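PDB 4WXJ: glutamate receptor IIB from Drosophila melanogaster, which binds glutamate in the extracellular domain described here and probably works as a kainate-type, glutamate-gated cation channel of the muscle postsynaptic membrane. Local coordinates for residues 44-49 against 92-97; 20-25 against 60-65; 228-233 against 238-243; 151-156 against 222-227. All coordinates share one frame; numbering follows the deposited sequence.

Interaction 1 of 4, residues 44-49 against 92-97. With GLU (glutamic acid), chain C.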
# COMPACT_ATOMS: atom_id res chain seq x y z
N VAL A 44 -10.57 -3.50 7.68
CA VAL A 44 -11.91 -3.89 8.10
C VAL A 44 -12.18 -3.40 9.52
O VAL A 44 -13.20 -2.77 9.78
CB VAL A 44 -12.12 -5.41 8.02
CG1 VAL A 44 -13.50 -5.80 8.53
CG2 VAL A 44 -11.92 -5.90 6.59
N ASP A 45 -11.25 -3.69 10.43
CA ASP A 45 -11.36 -3.23 11.81
C ASP A 45 -11.47 -1.70 11.89
O ASP A 45 -12.26 -1.17 12.67
CB ASP A 45 -10.16 -3.70 12.63
CG ASP A 45 -10.17 -5.19 12.89
OD1 ASP A 45 -11.20 -5.85 12.62
OD2 ASP A 45 -9.15 -5.71 13.38
N LEU A 46 -10.67 -1.00 11.09
CA LEU A 46 -10.61 0.46 11.17
C LEU A 46 -11.91 1.10 10.69
O LEU A 46 -12.33 2.13 11.23
CB LEU A 46 -9.43 0.99 10.37
CG LEU A 46 -9.25 2.51 10.36
CD1 LEU A 46 -9.16 3.07 11.78
CD2 LEU A 46 -8.02 2.91 9.56
N ILE A 47 -12.55 0.51 9.69
CA ILE A 47 -13.82 1.02 9.19
C ILE A 47 -14.93 0.76 10.22
O ILE A 47 -15.80 1.61 10.43
CB ILE A 47 -14.21 0.39 7.84
CG1 ILE A 47 -13.25 0.84 6.73
CG2 ILE A 47 -15.65 0.76 7.46
CD1 ILE A 47 -13.29 2.33 6.40
N TYR A 48 -14.89 -0.41 10.85
CA TYR A 48 -15.82 -0.73 11.93
C TYR A 48 -15.67 0.26 13.08
O TYR A 48 -16.66 0.75 13.62
CB TYR A 48 -15.60 -2.16 12.44
CG TYR A 48 -16.43 -3.21 11.73
CD1 TYR A 48 -17.79 -3.34 12.01
CD2 TYR A 48 -15.86 -4.06 10.80
CE1 TYR A 48 -18.55 -4.30 11.36
CE2 TYR A 48 -16.61 -5.03 10.16
CZ TYR A 48 -17.96 -5.14 10.44
OH TYR A 48 -18.71 -6.10 9.80
N MET A 49 -14.42 0.53 13.46
CA MET A 49 -14.13 1.46 14.54
C MET A 49 -14.60 2.87 14.19
O MET A 49 -15.15 3.58 15.03
CB MET A 49 -12.63 1.46 14.86
CG MET A 49 -12.13 0.16 15.46
SD MET A 49 -10.35 -0.09 15.24
CE MET A 49 -9.70 1.16 16.34
N ILE A 92 -15.96 5.95 -0.03
CA ILE A 92 -14.77 5.76 0.79
C ILE A 92 -13.86 4.72 0.16
O ILE A 92 -14.31 3.65 -0.25
CB ILE A 92 -15.16 5.33 2.23
CG1 ILE A 92 -15.84 6.50 2.96
CG2 ILE A 92 -13.92 4.88 3.01
CD1 ILE A 92 -16.41 6.14 4.32
N GLY A 93 -12.57 5.04 0.08
CA GLY A 93 -11.56 4.12 -0.44
C GLY A 93 -10.48 3.89 0.60
O GLY A 93 -9.94 4.85 1.15
N ILE A 94 -10.16 2.63 0.87
CA ILE A 94 -9.21 2.31 1.93
C ILE A 94 -8.44 1.01 1.71
O ILE A 94 -8.98 0.03 1.19
CB ILE A 94 -9.92 2.23 3.30
CG1 ILE A 94 -8.89 1.98 4.42
CG2 ILE A 94 -10.99 1.14 3.29
CD1 ILE A 94 -9.45 2.12 5.82
N CYS A 95 -7.17 1.04 2.12
CA CYS A 95 -6.27 -0.10 2.20
C CYS A 95 -4.92 0.50 2.58
O CYS A 95 -4.88 1.56 3.21
CB CYS A 95 -6.18 -0.89 0.89
SG CYS A 95 -5.56 0.07 -0.51
N ASP A 96 -3.82 -0.15 2.21
CA ASP A 96 -2.53 0.52 2.25
C ASP A 96 -2.46 1.51 1.10
O ASP A 96 -1.70 1.34 0.15
CB ASP A 96 -1.36 -0.47 2.17
CG ASP A 96 -1.52 -1.48 1.05
OD1 ASP A 96 -2.67 -1.87 0.75
OD2 ASP A 96 -0.48 -1.88 0.47
N LEU A 97 -3.30 2.55 1.19
CA LEU A 97 -3.45 3.51 0.11
C LEU A 97 -2.59 4.73 0.39
O LEU A 97 -2.92 5.57 1.23
CB LEU A 97 -4.93 3.91 -0.04
CG LEU A 97 -5.32 4.70 -1.28
CD1 LEU A 97 -5.07 3.91 -2.56
CD2 LEU A 97 -6.78 5.11 -1.19
N GLU C . 0.67 1.70 -0.88
CA GLU C . 1.14 1.78 -2.30
C GLU C . 0.15 2.57 -3.14
O GLU C . -0.79 3.16 -2.60
CB GLU C . 1.34 0.38 -2.87
CG GLU C . 2.56 -0.36 -2.33
CD GLU C . 3.86 0.05 -3.00
OE1 GLU C . 4.93 -0.36 -2.51
OE2 GLU C . 3.83 0.77 -4.02
OXT GLU C . 0.25 2.64 -4.37
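Ile47 and Leu46 of helix 42-54 close on Ile94 and Ile92, packing the helix against strand 92-93, outermost of the three-stranded parallel sheet, in lobe 1 of the clamshell ligand-binding domain of ionotropic glutamate receptors. The tight part is the meeting of Ile47 and Ile94, which reach for each other tip to tip: Ile47 CD1 lies 3.9 Å from Ile94 CD1 and 4.0 Å from Ile94 CG2, wedged against both branches. The longer branch of Ile94, through CG1, is aimed at the helix by a chi1 of -176°. Replacing Ile47 by an alanine would probably strip both branches of Ile94 of this contact, leave CD1 with Leu46 alone across the interface and open a gap between helix and strand. Packing is looser on the flanks, where Leu46 CD2 comes in obliquely at 4.1 Å from Ile94 CD1 and Ile92 CG2 stands 4.3 Å from Ile47 CD1. On the partly exposed side of the helix, Asp45 instead forms a salt bridge with Lys259. Further along the chain an inverse gamma turn is centred on Asp96, whose carbonyl O accepts a 2.6 Å hydrogen bond from the amino N of the bound glutamate.

Interaction 2 of 4, residues 20-25 against 60-65; sequences PYFSWR and FEPVRD
Phe22, Phe60 and Pro62 make a buried, wholly apolar contact in lobe 1 of the clamshell ligand-binding domain, where the loop leading into strand 23-24 packs against strand 57-62, an outer strand of the parallel sheet. No hydrogen bond crosses between the two segments; Phe22 packs against both Phe60 and Pro62, the aromatic pair making the closer approach. A single ring carbon of Phe22 leads it: its CE2 lies over one face of the Phe60 ring, 3.5 Å from Phe60 CD1 and 3.7 Å from Phe60 CG. The two rings are inclined at 43° with centroids 5.2 Å apart, an oblique pairing in which the side chains slide past each other in opposite directions. A first torsion of -172° swings the Phe22 ring away from its own N and toward the strand; a classic beta bulge at Tyr21 and Phe22 shapes the backbone at this point. Around the pair, Phe39 meets the Phe22 ring, while Val44 and Ile47 of helix 42-54 lie against Phe22 and Phe60 respectively, so the cluster is shared between loop, strand and helix. A serine in place of Phe22 is likely to take the aromatic contact from one face of Phe60 and from Pro62 and put a hydroxyl among apolar groups. Pro62 meets Phe22 at CE1, across the ring from the CE2 that touches Phe60, the two side chains crossing at about a right angle. There the pyrrolidine approaches through two carbons, Pro62 CB at 4.0 Å and Pro62 CG at 4.2 Å from Phe22 CE1.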
# COMPACT_ATOMS: atom_id res chain seq x y z
N PRO A 20 -2.24 -7.57 5.30
CA PRO A 20 -3.23 -7.86 6.34
C PRO A 20 -4.38 -6.85 6.40
O PRO A 20 -5.10 -6.80 7.40
CB PRO A 20 -2.41 -7.82 7.62
CG PRO A 20 -1.39 -6.77 7.35
CD PRO A 20 -1.08 -6.84 5.87
N TYR A 21 -4.56 -6.07 5.34
CA TYR A 21 -5.52 -4.97 5.37
C TYR A 21 -6.94 -5.43 5.07
O TYR A 21 -7.89 -5.03 5.75
CB TYR A 21 -5.10 -3.89 4.37
CG TYR A 21 -3.68 -3.43 4.56
CD1 TYR A 21 -3.36 -2.48 5.52
CD2 TYR A 21 -2.65 -3.97 3.80
CE1 TYR A 21 -2.06 -2.06 5.71
CE2 TYR A 21 -1.34 -3.56 3.99
CZ TYR A 21 -1.05 -2.61 4.94
OH TYR A 21 0.25 -2.19 5.12
N PHE A 22 -7.09 -6.29 4.06
CA PHE A 22 -8.40 -6.73 3.62
C PHE A 22 -8.29 -8.05 2.87
O PHE A 22 -7.55 -8.16 1.90
CB PHE A 22 -9.03 -5.66 2.72
CG PHE A 22 -10.46 -5.93 2.36
CD1 PHE A 22 -10.78 -6.64 1.20
CD2 PHE A 22 -11.49 -5.48 3.16
CE1 PHE A 22 -12.09 -6.89 0.87
CE2 PHE A 22 -12.81 -5.72 2.82
CZ PHE A 22 -13.11 -6.42 1.67
N SER A 23 -9.02 -9.05 3.34
CA SER A 23 -9.00 -10.36 2.70
C SER A 23 -10.25 -11.17 3.02
O SER A 23 -11.01 -10.83 3.93
CB SER A 23 -7.76 -11.15 3.13
OG SER A 23 -7.75 -11.36 4.53
N TRP A 24 -10.45 -12.24 2.27
CA TRP A 24 -11.61 -13.10 2.45
C TRP A 24 -11.42 -14.01 3.65
O TRP A 24 -10.43 -14.74 3.75
CB TRP A 24 -11.86 -13.94 1.19
CG TRP A 24 -12.24 -13.11 0.00
CD1 TRP A 24 -11.40 -12.51 -0.88
CD2 TRP A 24 -13.57 -12.81 -0.43
NE1 TRP A 24 -12.12 -11.84 -1.84
CE2 TRP A 24 -13.46 -12.01 -1.59
CE3 TRP A 24 -14.85 -13.13 0.05
CZ2 TRP A 24 -14.57 -11.53 -2.27
CZ3 TRP A 24 -15.95 -12.65 -0.63
CH2 TRP A 24 -15.81 -11.86 -1.78
N ARG A 25 -12.38 -13.96 4.57
CA ARG A 25 -12.35 -14.83 5.74
C ARG A 25 -12.50 -16.29 5.33
O ARG A 25 -13.28 -16.62 4.44
CB ARG A 25 -13.45 -14.46 6.73
CG ARG A 25 -13.15 -13.23 7.56
CD ARG A 25 -14.30 -12.92 8.50
NE ARG A 25 -14.50 -13.97 9.50
CZ ARG A 25 -15.56 -14.05 10.30
NH1 ARG A 25 -16.53 -13.15 10.22
NH2 ARG A 25 -15.66 -15.04 11.17
N PHE A 60 -18.67 -2.98 2.12
CA PHE A 60 -17.40 -3.23 1.45
C PHE A 60 -17.63 -3.74 0.03
O PHE A 60 -18.36 -4.71 -0.18
CB PHE A 60 -16.57 -4.25 2.23
CG PHE A 60 -15.86 -3.67 3.42
CD1 PHE A 60 -14.74 -2.87 3.25
CD2 PHE A 60 -16.31 -3.92 4.70
CE1 PHE A 60 -14.08 -2.34 4.35
CE2 PHE A 60 -15.66 -3.39 5.80
CZ PHE A 60 -14.54 -2.60 5.62
N GLU A 61 -17.00 -3.07 -0.93
CA GLU A 61 -17.01 -3.50 -2.32
C GLU A 61 -15.59 -3.53 -2.87
O GLU A 61 -15.11 -2.52 -3.39
CB GLU A 61 -17.89 -2.59 -3.17
CG GLU A 61 -19.37 -2.65 -2.83
CD GLU A 61 -20.25 -2.02 -3.89
OE1 GLU A 61 -19.70 -1.44 -4.85
OE2 GLU A 61 -21.49 -2.10 -3.76
N PRO A 62 -14.90 -4.68 -2.75
CA PRO A 62 -13.56 -4.77 -3.34
C PRO A 62 -13.58 -4.55 -4.85
O PRO A 62 -14.39 -5.16 -5.55
CB PRO A 62 -13.11 -6.20 -2.98
CG PRO A 62 -14.36 -6.93 -2.63
CD PRO A 62 -15.28 -5.91 -2.04
N VAL A 63 -12.71 -3.67 -5.33
CA VAL A 63 -12.71 -3.29 -6.74
C VAL A 63 -12.40 -4.47 -7.66
O VAL A 63 -11.63 -5.36 -7.30
CB VAL A 63 -11.69 -2.15 -7.01
CG1 VAL A 63 -12.05 -0.92 -6.21
CG2 VAL A 63 -10.27 -2.61 -6.70
N ARG A 64 -13.00 -4.45 -8.84
CA ARG A 64 -12.93 -5.57 -9.78
C ARG A 64 -11.50 -5.89 -10.22
O ARG A 64 -11.10 -7.05 -10.19
CB ARG A 64 -13.80 -5.27 -11.01
CG ARG A 64 -14.00 -6.45 -11.94
CD ARG A 64 -15.07 -6.16 -12.98
NE ARG A 64 -15.36 -7.31 -13.83
CZ ARG A 64 -16.35 -7.36 -14.71
NH1 ARG A 64 -17.16 -6.33 -14.87
NH2 ARG A 64 -16.53 -8.46 -15.44
N ASP A 65 -10.75 -4.87 -10.61
CA ASP A 65 -9.38 -5.07 -11.09
C ASP A 65 -8.39 -5.28 -9.94
O ASP A 65 -7.23 -5.61 -10.18
CB ASP A 65 -8.93 -3.88 -11.96
CG ASP A 65 -9.07 -2.54 -11.25
OD1 ASP A 65 -9.23 -2.52 -10.01
OD2 ASP A 65 -9.00 -1.50 -11.93

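Interaction 3 of 4, residues 228-233 against 238-243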
# COMPACT_ATOMS: atom_id res chain seq x y z
N ILE A 228 -7.36 7.56 4.11
CA ILE A 228 -8.63 7.14 3.53
C ILE A 228 -8.98 8.10 2.40
O ILE A 228 -9.02 9.31 2.59
CB ILE A 228 -9.76 7.12 4.57
CG1 ILE A 228 -9.49 6.02 5.61
CG2 ILE A 228 -11.11 6.89 3.89
CD1 ILE A 228 -10.53 5.92 6.71
N ALA A 229 -9.23 7.54 1.22
CA ALA A 229 -9.57 8.35 0.05
C ALA A 229 -11.08 8.60 -0.01
O ALA A 229 -11.88 7.69 0.22
CB ALA A 229 -9.10 7.66 -1.22
N VAL A 230 -11.45 9.84 -0.31
CA VAL A 230 -12.84 10.21 -0.51
C VAL A 230 -12.95 11.15 -1.70
O VAL A 230 -11.96 11.77 -2.09
CB VAL A 230 -13.44 10.89 0.74
CG1 VAL A 230 -13.38 9.95 1.94
CG2 VAL A 230 -12.72 12.20 1.05
N PRO A 231 -14.16 11.27 -2.29
CA PRO A 231 -14.33 12.19 -3.42
C PRO A 231 -13.98 13.62 -3.04
O PRO A 231 -14.16 14.00 -1.88
CB PRO A 231 -15.81 12.06 -3.77
CG PRO A 231 -16.22 10.74 -3.21
CD PRO A 231 -15.40 10.55 -1.97
N LEU A 232 -13.47 14.40 -3.99
CA LEU A 232 -13.08 15.78 -3.73
C LEU A 232 -14.21 16.58 -3.10
O LEU A 232 -15.34 16.56 -3.58
CB LEU A 232 -12.62 16.45 -5.03
CG LEU A 232 -11.20 16.10 -5.48
CD1 LEU A 232 -10.98 16.49 -6.93
CD2 LEU A 232 -10.16 16.77 -4.59
N ASN A 233 -13.88 17.27 -2.01
CA ASN A 233 -14.82 18.13 -1.31
C ASN A 233 -16.03 17.37 -0.76
O ASN A 233 -17.14 17.90 -0.72
CB ASN A 233 -15.29 19.26 -2.24
CG ASN A 233 -14.13 20.02 -2.84
OD1 ASN A 233 -13.19 20.39 -2.15
ND2 ASN A 233 -14.20 20.26 -4.15
N SER A 238 -14.02 15.61 6.97
CA SER A 238 -13.64 16.07 8.30
C SER A 238 -14.15 15.13 9.37
O SER A 238 -13.46 14.86 10.36
CB SER A 238 -14.18 17.48 8.55
OG SER A 238 -13.62 18.41 7.63
N ASN A 239 -15.36 14.63 9.18
CA ASN A 239 -15.96 13.69 10.12
C ASN A 239 -15.10 12.43 10.25
O ASN A 239 -14.89 11.91 11.34
CB ASN A 239 -17.38 13.34 9.69
CG ASN A 239 -18.02 12.28 10.57
OD1 ASN A 239 -18.70 11.38 10.08
ND2 ASN A 239 -17.82 12.39 11.88
N LEU A 240 -14.58 11.95 9.12
CA LEU A 240 -13.70 10.79 9.12
C LEU A 240 -12.35 11.12 9.76
O LEU A 240 -11.79 10.31 10.50
CB LEU A 240 -13.49 10.26 7.70
CG LEU A 240 -14.63 9.45 7.09
CD1 LEU A 240 -14.38 9.20 5.61
CD2 LEU A 240 -14.82 8.12 7.81
N SER A 241 -11.83 12.31 9.47
CA SER A 241 -10.52 12.71 9.96
C SER A 241 -10.51 12.88 11.48
O SER A 241 -9.56 12.45 12.15
CB SER A 241 -10.08 14.02 9.30
OG SER A 241 -9.79 13.81 7.93
N VAL A 242 -11.55 13.50 12.02
CA VAL A 242 -11.65 13.69 13.47
C VAL A 242 -11.74 12.34 14.16
O VAL A 242 -11.19 12.15 15.25
CB VAL A 242 -12.87 14.56 13.84
CG1 VAL A 242 -13.09 14.58 15.35
CG2 VAL A 242 -12.68 15.98 13.33
N GLY A 243 -12.42 11.40 13.52
CA GLY A 243 -12.54 10.04 14.03
C GLY A 243 -11.20 9.32 14.08
O GLY A 243 -10.88 8.68 15.08
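Ser241 OG, one position beyond the Leu240 that makes the contact, is gripped by two backbone groups: it takes a hydrogen bond from the N of Val111 and gives one to the carbonyl O of Arg237, one turn back in the same helix. This polar clasp ties helix 237-250 to strand 108-123 in lobe 1 of the clamshell ligand-binding domain, next to the place where strand 214-230, having crossed from lobe 2, reaches its end. The contact between residues 228-233 and 238-243 is itself apolar and small, burying 97 Å² in all. Leu240 CD1 reaches both strand residues, coming within 3.9 Å of Val230 CG1 and 4.4 Å of Ile228 CG2. It can do so because CD1 lies anti to CA (chi2 171°), which extends the branch away from the helix toward the strand. Val230 runs past Leu240 in the opposite direction, so the two lie alongside rather than end to end. The strand and the helix follow each other closely in the chain, which makes this a local strand-to-helix packing, and no hydrogen bond passes between the two segments. Neighbouring elements complete the setting: Leu240 also touches Phe56 and Thr110, and Val230 touches Phe236. On the strand, Ala229 points the other way from the helix, between the two residues that Leu240 meets. Inside the helix, Val242 N donates a regular 2.9 Å bond to Ser238 O.

Interaction 4 of 4, residues 151-156 against 222-227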
# COMPACT_ATOMS: atom_id res chain seq x y z
N SER A 151 6.82 3.29 -6.86
CA SER A 151 7.28 3.70 -8.19
C SER A 151 7.34 5.22 -8.28
O SER A 151 8.25 5.78 -8.89
CB SER A 151 6.36 3.16 -9.29
OG SER A 151 6.63 1.79 -9.54
N VAL A 152 6.35 5.88 -7.67
CA VAL A 152 6.29 7.34 -7.68
C VAL A 152 7.49 7.94 -6.97
O VAL A 152 8.00 8.98 -7.38
CB VAL A 152 4.99 7.86 -7.01
CG1 VAL A 152 5.00 9.38 -6.90
CG2 VAL A 152 3.77 7.38 -7.78
N TYR A 153 7.94 7.29 -5.89
CA TYR A 153 9.07 7.80 -5.11
C TYR A 153 10.31 7.94 -5.98
O TYR A 153 11.06 8.90 -5.85
CB TYR A 153 9.36 6.87 -3.92
CG TYR A 153 10.63 7.24 -3.18
CD1 TYR A 153 11.85 6.66 -3.53
CD2 TYR A 153 10.62 8.16 -2.15
CE1 TYR A 153 13.02 7.00 -2.86
CE2 TYR A 153 11.78 8.50 -1.47
CZ TYR A 153 12.97 7.92 -1.83
OH TYR A 153 14.13 8.25 -1.17
N PHE A 154 10.52 6.97 -6.87
CA PHE A 154 11.70 6.97 -7.73
C PHE A 154 11.48 7.76 -9.02
O PHE A 154 12.35 8.51 -9.45
CB PHE A 154 12.11 5.54 -8.06
CG PHE A 154 12.61 4.77 -6.87
CD1 PHE A 154 13.91 4.95 -6.41
CD2 PHE A 154 11.79 3.87 -6.21
CE1 PHE A 154 14.37 4.25 -5.32
CE2 PHE A 154 12.25 3.16 -5.12
CZ PHE A 154 13.55 3.35 -4.67
N SER A 155 10.31 7.59 -9.64
CA SER A 155 10.05 8.21 -10.94
C SER A 155 9.94 9.74 -10.85
O SER A 155 10.22 10.43 -11.83
CB SER A 155 8.77 7.63 -11.55
OG SER A 155 7.63 7.98 -10.79
N GLU A 156 9.57 10.25 -9.68
CA GLU A 156 9.37 11.70 -9.50
C GLU A 156 10.57 12.39 -8.86
O GLU A 156 10.64 13.62 -8.83
CB GLU A 156 8.12 11.96 -8.65
CG GLU A 156 6.82 11.53 -9.31
CD GLU A 156 6.50 12.34 -10.56
OE1 GLU A 156 6.63 13.59 -10.51
OE2 GLU A 156 6.14 11.73 -11.59
N GLY A 222 12.47 7.76 2.98
CA GLY A 222 11.25 8.40 2.52
C GLY A 222 10.26 8.60 3.66
O GLY A 222 10.37 7.97 4.71
N GLU A 223 9.30 9.49 3.43
CA GLU A 223 8.22 9.75 4.38
C GLU A 223 6.87 9.62 3.68
O GLU A 223 6.46 10.53 2.96
CB GLU A 223 8.35 11.15 5.00
CG GLU A 223 9.56 11.34 5.89
CD GLU A 223 9.63 12.75 6.47
OE1 GLU A 223 8.56 13.36 6.69
OE2 GLU A 223 10.75 13.25 6.68
N LYS A 224 6.20 8.49 3.88
CA LYS A 224 4.94 8.22 3.21
C LYS A 224 3.81 8.03 4.23
O LYS A 224 4.07 7.74 5.40
CB LYS A 224 5.07 6.99 2.31
CG LYS A 224 6.22 7.07 1.31
CD LYS A 224 6.12 8.29 0.39
CE LYS A 224 7.40 8.50 -0.41
NZ LYS A 224 7.45 9.86 -1.03
N HIS A 225 2.58 8.19 3.77
CA HIS A 225 1.40 8.13 4.63
C HIS A 225 0.26 7.36 3.98
O HIS A 225 0.03 7.49 2.78
CB HIS A 225 0.91 9.54 4.99
CG HIS A 225 1.99 10.50 5.35
ND1 HIS A 225 2.51 10.58 6.62
CD2 HIS A 225 2.64 11.43 4.61
CE1 HIS A 225 3.45 11.52 6.65
NE2 HIS A 225 3.54 12.05 5.45
N TYR A 226 -0.45 6.57 4.78
CA TYR A 226 -1.71 5.96 4.35
C TYR A 226 -2.87 6.85 4.78
O TYR A 226 -2.93 7.29 5.93
CB TYR A 226 -1.90 4.57 4.95
CG TYR A 226 -0.92 3.52 4.49
CD1 TYR A 226 -0.22 3.65 3.30
CD2 TYR A 226 -0.69 2.39 5.26
CE1 TYR A 226 0.68 2.67 2.89
CE2 TYR A 226 0.20 1.41 4.86
CZ TYR A 226 0.88 1.56 3.68
OH TYR A 226 1.77 0.59 3.28
N GLY A 227 -3.79 7.09 3.85
CA GLY A 227 -4.97 7.88 4.13
C GLY A 227 -6.21 7.26 3.52
O GLY A 227 -6.12 6.51 2.55
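Tyr153 and Lys224 cross at about a right angle, and the flat side chain of the tyrosine receives the end of the lysine along one flank. Lys224 CE sits 3.7 Å from Tyr153 CD2, obliquely placed against the ring, while Lys224 NZ lies at the ring edge, in the plane, 3.8 Å from the same carbon. The ammonium is therefore beside the ring and not over its pi face. A bend at chi2 (-58°) brings the lysine chain round to this position. The other flank of the tyrosine ring is toward Phe154: Tyr153 CD1 stands over the centre of the Phe154 ring, 3.6 Å above its plane. Helix 149-155 belongs to lobe 2 of the clamshell ligand-binding domain, and its first residues, Ala149 and Thr150, hold the bound glutamate; strand 214-230 is one of the strands that link the two lobes. Further along this strand, Tyr226 lines the pocket, its OH hydrogen-bonded to Glu200. The lysine side chain itself comes about 4 Å from that of Thr98, a ligand-binding residue. Where the chain turns a corner at Gly222, its CA lies 4.0 Å from Tyr153 CE2; a beta carbon there would crowd the ring and also the carbonyl O of Phe221, the backbone having a positive phi of 87°. Within the helix, Ser151 O accepts from both Ser155 N and Ser155 OG, the hydroxyl standing 3.0 Å from Ser151 O and above the carbonyl plane.

Interactions 1, 2 and 3 are buried and apolar and lie in lobe 1, whereas interaction 4 is a surface contact on the lobe 2 side, where a lysine and a tyrosine meet. Interactions 1 and 2 share the same sheet and touch directly, Val44 CG2 lying 3.5 Å from Phe22 CD2; aliphatic tips dominate the first and aromatic rings the second. Interactions 3 and 4 both use strand 214-230, at its end and midway, so this strand links the lobe 1 core to the pocket. It also pairs with segment 92-97, through Gly93 with Ala229 and Leu97 with Gly227, while Tyr226 packs on Asp96 beside the ligand.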